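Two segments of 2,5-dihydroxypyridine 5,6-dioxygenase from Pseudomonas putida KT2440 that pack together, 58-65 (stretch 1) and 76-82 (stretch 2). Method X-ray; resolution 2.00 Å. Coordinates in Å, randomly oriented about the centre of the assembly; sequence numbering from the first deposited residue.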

# COMPACT_ATOMS: atom_id res chain seq x y z
N GLU A 58 -1.40 9.43 16.87
CA GLU A 58 -2.22 9.74 15.70
C GLU A 58 -3.55 10.28 16.19
O GLU A 58 -4.22 9.61 16.97
N LEU A 59 -3.90 11.45 15.72
CA LEU A 59 -5.22 12.08 15.95
C LEU A 59 -6.03 12.00 14.66
O LEU A 59 -5.49 12.20 13.57
N PRO A 60 -7.35 11.79 14.76
CA PRO A 60 -8.26 12.05 13.65
C PRO A 60 -8.13 13.50 13.19
O PRO A 60 -7.98 14.40 14.03
N ALA A 61 -8.15 13.70 11.87
CA ALA A 61 -8.12 15.02 11.23
C ALA A 61 -9.30 15.84 11.73
O ALA A 61 -10.44 15.31 11.77
N PHE A 62 -9.04 17.09 12.06
CA PHE A 62 -10.09 18.06 12.44
C PHE A 62 -10.48 18.85 11.20
O PHE A 62 -9.56 19.36 10.56
N ASN A 63 -11.76 18.95 10.87
CA ASN A 63 -12.15 19.69 9.66
C ASN A 63 -12.83 21.01 10.04
O ASN A 63 -13.66 21.02 10.94
N HIS A 64 -12.48 22.06 9.33
CA HIS A 64 -13.21 23.35 9.30
C HIS A 64 -14.09 23.37 8.05
O HIS A 64 -13.60 23.52 6.93
N PRO A 65 -15.42 23.14 8.19
CA PRO A 65 -16.29 23.02 7.02
C PRO A 65 -16.23 24.23 6.07
O PRO A 65 -16.36 24.02 4.87
N CYS A 76 -7.77 29.48 11.35
CA CYS A 76 -7.37 29.37 12.78
C CYS A 76 -8.63 29.19 13.62
O CYS A 76 -9.30 30.17 13.93
N GLY A 77 -8.97 27.95 13.92
CA GLY A 77 -10.08 27.66 14.84
C GLY A 77 -9.69 26.62 15.86
O GLY A 77 -8.54 26.62 16.29
N ASP A 78 -10.65 25.78 16.20
CA ASP A 78 -10.44 24.57 17.02
C ASP A 78 -9.43 23.71 16.27
O ASP A 78 -9.15 23.99 15.08
N THR A 79 -8.85 22.78 16.98
CA THR A 79 -7.89 21.78 16.46
C THR A 79 -8.31 20.42 17.01
O THR A 79 -9.29 20.33 17.77
N ALA A 80 -7.53 19.40 16.68
CA ALA A 80 -7.81 18.02 17.09
C ALA A 80 -7.61 17.93 18.60
O ALA A 80 -8.15 17.01 19.21
N LEU A 81 -6.94 18.90 19.21
CA LEU A 81 -6.76 18.91 20.68
C LEU A 81 -7.96 19.51 21.39
O LEU A 81 -8.07 19.28 22.62
N THR A 82 -8.84 20.24 20.70
CA THR A 82 -9.95 20.93 21.41
C THR A 82 -10.81 19.86 22.08
O THR A 82 -11.21 18.95 21.36

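The two stretches run in nearly opposite directions, 166° apart end to end, and neither forms a regular helix or strand where they touch. With no backbone hydrogen bond between them, the contact is carried mainly by stretch 1 side chains reaching onto the G77-D78 segment and the turn that follows it. L59, F62 and H64 point their CA-to-CB bonds toward the other stretch, while A61, between the first two, points away and makes no contact.

L59 sits at one end in the common m,t rotamer (chi1 -62°, chi2 -175°). This conformation brings L59 CD1 within 3.8 Å of A80 CB and 4.1 Å of L81 CD2, so one methyl serves two neighbours. L81 leaves its backbone pointing away, but its own m,t conformation (chi1 -76°, chi2 -172°) brings the end of the side chain back to that methyl. P60 contributes chiefly through its backbone, with its O 3.6 Å from A80 CB.

A80 is the small residue on which this part of the contact rests. Its lone methyl, pointing sideways, meets L59, the P60 carbonyl and F62, whose CB lies 4.3 Å from A80 CB. Here the main chains come close, with the CA atoms of F62 and A80 5.2 Å apart.

F62 adopts t (chi1 -170°) with chi2 at 81°, a usual ring setting that lays the phenyl along stretch 2 from A80 back to D78. T79 O lies over one face, 3.7 Å from F62 CD1, and the far end of the ring brings F62 CZ to 3.6 Å from D78 CB. D78 itself is m (chi1 -65°) and points sideways; its CB supplies the contact while the carboxylate extends beyond the ring.

H64 closes the other end and provides the polar anchor. With chi1 at -61° (m) and chi2 at 103°, its imidazole places H64 NE2 2.9 Å from D78 O, near the ring plane, and NE2 donates a hydrogen bond to that carbonyl; the N-H...O angle of 132° is some way from linear. H64 NE2 also lies 3.8 Å from G77 CA. Glycine suits this site: an ideal CB on G77 would point toward stretch 1 and fall only 3.1 Å from H64 NE2.

The receiving surface is braced by its own side chains. T79 to T82 form a type I turn, closed by T82 N to T79 O at 3.0 Å. T79, at p (79°), points away from stretch 1, and T79 OG1 accepts from L81 N at 3.1 Å; T82, at m (-54°), accepts through T82 OG1 from T79 N at 3.0 Å.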

# COMPACT_ATOMS: atom_id res chain seq x y z
CB GLU A 58 -2.42 8.53 14.78
CG GLU A 58 -3.27 8.90 13.60
CD GLU A 58 -3.18 8.01 12.38
OE1 GLU A 58 -2.76 6.81 12.54
OE2 GLU A 58 -3.56 8.52 11.27
CB LEU A 59 -5.00 13.54 16.36
CG LEU A 59 -4.20 13.75 17.65
CD1 LEU A 59 -4.16 15.21 18.02
CD2 LEU A 59 -4.81 12.96 18.78
CB PRO A 60 -9.66 11.85 14.28
CG PRO A 60 -9.43 11.02 15.53
CD PRO A 60 -8.05 11.42 16.00
CB ALA A 61 -8.17 14.89 9.73
CB PHE A 62 -9.62 18.98 13.56
CG PHE A 62 -10.76 19.79 14.14
CD1 PHE A 62 -11.61 19.24 15.08
CD2 PHE A 62 -11.02 21.08 13.69
CE1 PHE A 62 -12.68 19.97 15.59
CE2 PHE A 62 -12.09 21.81 14.19
CZ PHE A 62 -12.91 21.26 15.14
CB ASN A 63 -13.03 18.89 8.72
CG ASN A 63 -13.10 19.54 7.35
OD1 ASN A 63 -12.06 19.77 6.70
ND2 ASN A 63 -14.32 19.86 6.94
CB HIS A 64 -12.15 24.45 9.37
CG HIS A 64 -11.34 24.41 10.62
ND1 HIS A 64 -10.05 23.92 10.64
CD2 HIS A 64 -11.63 24.80 11.88
CE1 HIS A 64 -9.56 24.04 11.85
NE2 HIS A 64 -10.52 24.57 12.64
CB PRO A 65 -17.72 22.89 7.57
CG PRO A 65 -17.61 22.92 9.07
CD PRO A 65 -16.14 22.95 9.45
CB CYS A 76 -6.59 30.60 13.22
SG CYS A 76 -5.08 30.81 12.27
CB ASP A 78 -11.76 23.88 17.32
CG ASP A 78 -12.69 24.72 18.19
OD1 ASP A 78 -12.23 25.75 18.70
OD2 ASP A 78 -13.86 24.36 18.31
CB THR A 79 -6.43 22.11 16.84
OG1 THR A 79 -6.15 21.75 18.20
CG2 THR A 79 -6.08 23.57 16.65
CB ALA A 80 -6.96 17.06 16.29
CB LEU A 81 -5.49 19.68 21.04
CG LEU A 81 -4.20 18.92 20.79
CD1 LEU A 81 -3.05 19.70 21.37
CD2 LEU A 81 -4.25 17.51 21.37
CB THR A 82 -10.78 21.83 20.49
OG1 THR A 82 -9.83 22.70 19.85
CG2 THR A 82 -11.83 22.61 21.25